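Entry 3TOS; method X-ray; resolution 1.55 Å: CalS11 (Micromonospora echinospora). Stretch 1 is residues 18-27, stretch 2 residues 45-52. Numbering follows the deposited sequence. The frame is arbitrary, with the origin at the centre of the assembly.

Stretch 1 18-27: EETETTQRLT
Stretch 2 45-52: PLFLRRHQ

Residues 18-27 form the middle of a longer α-helix, with phi/psi near -63/-43 throughout and regular i to i-4 backbone hydrogen bonds from Thr 22 N to Glu 18 O (2.9 Å) through Thr 27 N to Thr 23 O (3.0 Å). Stretch 2 runs past it in the opposite sense. Its CA atoms lie closest to the helix at Leu 26 and Phe 47 (CA to CA 5.5 Å) and diverge through Thr 23 and Arg 49 (CA to CA 7.6 Å) to Glu 19 and His 51 (CA to CA 8.8 Å). Pro 45 and Leu 46 belong to a 3-10 segment that begins earlier in the chain (-62/-21 and -51/-32); Phe 47 (-109/6) and Leu 48 (-100/98) lead to Arg 49 (-80/166), the N-cap residue of a helix that starts at Arg 50 (-44/-53) and continues through His 51 (-59/-42) and Gln 52 (-76/-38). Between them the stretches bury 373 Å², both sides summed.

The polar centre is a salt bridge. Arg 49 is buried, so its charge is well served by the carboxylate of Glu 19. Arg 49 points toward the helix, and its p, t, t rotamer with chi4 of -79° carries the guanidinium to Glu 19, whose side chain (t, p; chi3 6°) starts sideways but ends nearer stretch 2. Arg 49 NE donates to Glu 19 OE2 at 2.8 Å and 166°, while Arg 49 NH2 adds a weak bond to Glu 19 OE2 at 3.4 Å. The carboxylate oxygen thus sits at the guanidinium edge, where the N-H groups can reach it. His 51 (t, chi2 74°) directs its CB toward the helix, with His 51 CB 3.8 Å from Glu 19 OE2. Thr 23 (m) lies over one guanidinium face, its OG1 3.2 Å from Arg 49 NE at an angle too poor for a hydrogen bond; that hydroxyl instead donates to Glu 19 O, with Thr 23 OG1 2.8 Å away.

Two waters extend the role of Glu 19. Each donates to Glu 19 OE1, at 2.7 and 2.6 Å from the water oxygens. The first accepts from His 51 N (2.9 Å to the water oxygen), linking the carboxylate to the backbone of the new helix. The second accepts from Arg 50 NH2 (3.0 Å to the water oxygen), bridging opposite charges whose direct separation, Glu 19 OE1 to Arg 50 NH2, is 4.3 Å. Arg 50 reaches this water with a t, t, p rotamer and chi4 of 81°.

Nonpolar packing closes the other end. Buried Leu 26 (m, t) points toward stretch 2, with CD2 3.7 Å from Leu 46 O and CD1 3.7 Å from Phe 47 O. Its branched end therefore covers the turn's backbone, and CD1 also meets Arg 49 CB at 4.0 Å. Phe 47, also buried, is in the m rotamer (-47°, chi2 -72°), its CB directed sideways and its ring set obliquely near the helix backbone, with Phe 47 CD1 3.8 Å from Leu 26 O. Thr 22 (m) places CG2 4.0 Å from Arg 49 CB, so both methyl groups pack against the aliphatic base of the arginine from the helix side.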

# COMPACT_ATOMS: atom_id res chain seq x y z
N GLU B 18 -9.31 -9.64 42.78
CA GLU B 18 -9.88 -10.57 41.76
C GLU B 18 -8.79 -11.28 41.03
O GLU B 18 -8.98 -12.46 40.68
CB GLU B 18 -10.81 -9.81 40.77
CG GLU B 18 -12.01 -9.20 41.42
CD GLU B 18 -11.74 -7.85 42.13
OE1 GLU B 18 -10.61 -7.28 42.06
OE2 GLU B 18 -12.71 -7.35 42.75
N GLU B 19 -7.68 -10.60 40.71
CA GLU B 19 -6.56 -11.30 40.02
C GLU B 19 -5.99 -12.38 40.93
O GLU B 19 -5.66 -13.50 40.52
CB GLU B 19 -5.51 -10.25 39.62
CG GLU B 19 -4.11 -10.81 39.24
CD GLU B 19 -4.01 -11.54 37.90
OE1 GLU B 19 -5.00 -11.54 37.13
OE2 GLU B 19 -2.90 -12.09 37.62
N THR B 20 -5.90 -12.05 42.22
CA THR B 20 -5.40 -13.01 43.19
C THR B 20 -6.35 -14.21 43.25
O THR B 20 -5.93 -15.37 43.28
CB THR B 20 -5.30 -12.34 44.58
OG1 THR B 20 -4.25 -11.35 44.56
CG2 THR B 20 -4.94 -13.38 45.66
N GLU B 21 -7.66 -13.94 43.27
CA GLU B 21 -8.69 -15.02 43.29
C GLU B 21 -8.64 -15.91 42.09
O GLU B 21 -8.64 -17.16 42.21
CB GLU B 21 -10.08 -14.38 43.39
CG GLU B 21 -11.25 -15.34 43.53
CD GLU B 21 -11.21 -16.17 44.88
OE1 GLU B 21 -10.52 -15.78 45.87
OE2 GLU B 21 -11.89 -17.22 44.96
N THR B 22 -8.48 -15.30 40.90
CA THR B 22 -8.37 -16.11 39.68
C THR B 22 -7.14 -17.05 39.78
O THR B 22 -7.24 -18.23 39.50
CB THR B 22 -8.26 -15.23 38.42
OG1 THR B 22 -9.52 -14.65 38.15
CG2 THR B 22 -7.81 -16.06 37.19
N THR B 23 -6.01 -16.48 40.18
CA THR B 23 -4.77 -17.22 40.25
C THR B 23 -4.88 -18.38 41.23
O THR B 23 -4.52 -19.52 40.91
CB THR B 23 -3.63 -16.30 40.68
OG1 THR B 23 -3.56 -15.19 39.78
CG2 THR B 23 -2.29 -17.03 40.61
N GLN B 24 -5.42 -18.10 42.42
CA GLN B 24 -5.54 -19.14 43.44
C GLN B 24 -6.56 -20.20 43.02
O GLN B 24 -6.34 -21.39 43.28
CB GLN B 24 -5.93 -18.52 44.79
CG GLN B 24 -4.75 -17.75 45.39
CD GLN B 24 -5.13 -16.97 46.59
OE1 GLN B 24 -6.33 -16.83 46.90
NE2 GLN B 24 -4.12 -16.47 47.30
N ARG B 25 -7.67 -19.78 42.42
CA ARG B 25 -8.66 -20.75 41.93
C ARG B 25 -8.08 -21.67 40.87
O ARG B 25 -8.30 -22.86 40.93
CB ARG B 25 -9.89 -20.06 41.34
CG ARG B 25 -10.81 -19.46 42.44
CD ARG B 25 -12.04 -18.97 41.75
NE ARG B 25 -12.92 -18.23 42.59
CZ ARG B 25 -14.11 -17.73 42.21
NH1 ARG B 25 -14.63 -18.06 41.01
NH2 ARG B 25 -14.78 -16.90 43.04
N LEU B 26 -7.40 -21.12 39.87
CA LEU B 26 -6.82 -21.94 38.81
C LEU B 26 -5.75 -22.85 39.34
O LEU B 26 -5.61 -23.95 38.83
CB LEU B 26 -6.29 -21.09 37.67
CG LEU B 26 -7.37 -20.36 36.87
CD1 LEU B 26 -6.72 -19.42 35.87
CD2 LEU B 26 -8.38 -21.28 36.16
N THR B 27 -4.96 -22.41 40.33
CA THR B 27 -3.98 -23.30 40.94
C THR B 27 -4.66 -24.54 41.54
O THR B 27 -4.20 -25.69 41.33
CB THR B 27 -3.20 -22.55 42.05
OG1 THR B 27 -2.45 -21.46 41.44
CG2 THR B 27 -2.23 -23.50 42.78
N PRO B 45 -4.19 -24.46 28.44
CA PRO B 45 -4.85 -23.15 28.40
C PRO B 45 -6.03 -23.02 29.37
O PRO B 45 -6.46 -21.90 29.68
CB PRO B 45 -5.30 -23.02 26.95
CG PRO B 45 -4.27 -23.86 26.20
CD PRO B 45 -4.03 -25.04 27.09
N LEU B 46 -6.63 -24.14 29.82
CA LEU B 46 -7.64 -24.02 30.91
C LEU B 46 -7.09 -23.21 32.09
O LEU B 46 -7.87 -22.53 32.75
CB LEU B 46 -8.00 -25.39 31.44
CG LEU B 46 -8.84 -26.26 30.43
CD1 LEU B 46 -9.04 -27.68 31.01
CD2 LEU B 46 -10.17 -25.53 30.17
N PHE B 47 -5.77 -23.28 32.36
CA PHE B 47 -5.22 -22.69 33.57
C PHE B 47 -4.37 -21.43 33.33
O PHE B 47 -3.76 -20.89 34.25
CB PHE B 47 -4.40 -23.75 34.30
CG PHE B 47 -5.13 -25.04 34.42
CD1 PHE B 47 -6.21 -25.14 35.32
CD2 PHE B 47 -4.80 -26.14 33.60
CE1 PHE B 47 -6.97 -26.29 35.39
CE2 PHE B 47 -5.55 -27.36 33.70
CZ PHE B 47 -6.66 -27.41 34.59
N LEU B 48 -4.36 -21.00 32.08
CA LEU B 48 -3.50 -19.91 31.60
C LEU B 48 -4.36 -18.62 31.55
O LEU B 48 -5.11 -18.41 30.58
CB LEU B 48 -2.91 -20.28 30.21
CG LEU B 48 -1.96 -19.21 29.58
CD1 LEU B 48 -0.66 -19.17 30.30
CD2 LEU B 48 -1.78 -19.58 28.05
N ARG B 49 -4.26 -17.78 32.59
CA ARG B 49 -5.15 -16.63 32.73
C ARG B 49 -4.66 -15.48 31.84
O ARG B 49 -3.51 -15.48 31.39
CB ARG B 49 -5.19 -16.17 34.20
CG ARG B 49 -3.89 -15.62 34.71
CD ARG B 49 -3.99 -15.37 36.19
NE ARG B 49 -2.80 -14.72 36.73
CZ ARG B 49 -1.65 -15.34 37.03
NH1 ARG B 49 -1.48 -16.65 36.77
NH2 ARG B 49 -0.66 -14.59 37.55
N ARG B 50 -5.53 -14.50 31.66
CA ARG B 50 -5.29 -13.35 30.78
C ARG B 50 -3.88 -12.81 30.97
O ARG B 50 -3.17 -12.60 30.00
CB ARG B 50 -6.28 -12.21 31.14
CG ARG B 50 -6.10 -10.96 30.25
CD ARG B 50 -6.76 -9.70 30.85
NE ARG B 50 -6.38 -9.44 32.25
CZ ARG B 50 -5.24 -8.86 32.61
NH1 ARG B 50 -4.37 -8.43 31.68
NH2 ARG B 50 -4.98 -8.69 33.91
N HIS B 51 -3.48 -12.51 32.21
CA HIS B 51 -2.20 -11.84 32.43
C HIS B 51 -1.03 -12.67 31.86
O HIS B 51 -0.08 -12.13 31.23
CB HIS B 51 -1.95 -11.62 33.94
CG HIS B 51 -0.63 -10.99 34.22
ND1 HIS B 51 -0.40 -9.65 33.96
CD2 HIS B 51 0.55 -11.51 34.66
CE1 HIS B 51 0.85 -9.36 34.29
NE2 HIS B 51 1.45 -10.47 34.69
N GLN B 52 -1.09 -14.00 32.07
CA GLN B 52 -0.02 -14.90 31.55
C GLN B 52 -0.15 -15.14 30.06
O GLN B 52 0.85 -15.24 29.34
CB GLN B 52 0.02 -16.24 32.36
CG GLN B 52 0.39 -16.02 33.86
CD GLN B 52 1.80 -15.47 34.04
OE1 GLN B 52 2.61 -15.44 33.10
NE2 GLN B 52 2.09 -15.01 35.21
O HOH W 1 -5.17 -12.44 34.55
O HOH W 2 -6.64 -9.70 36.24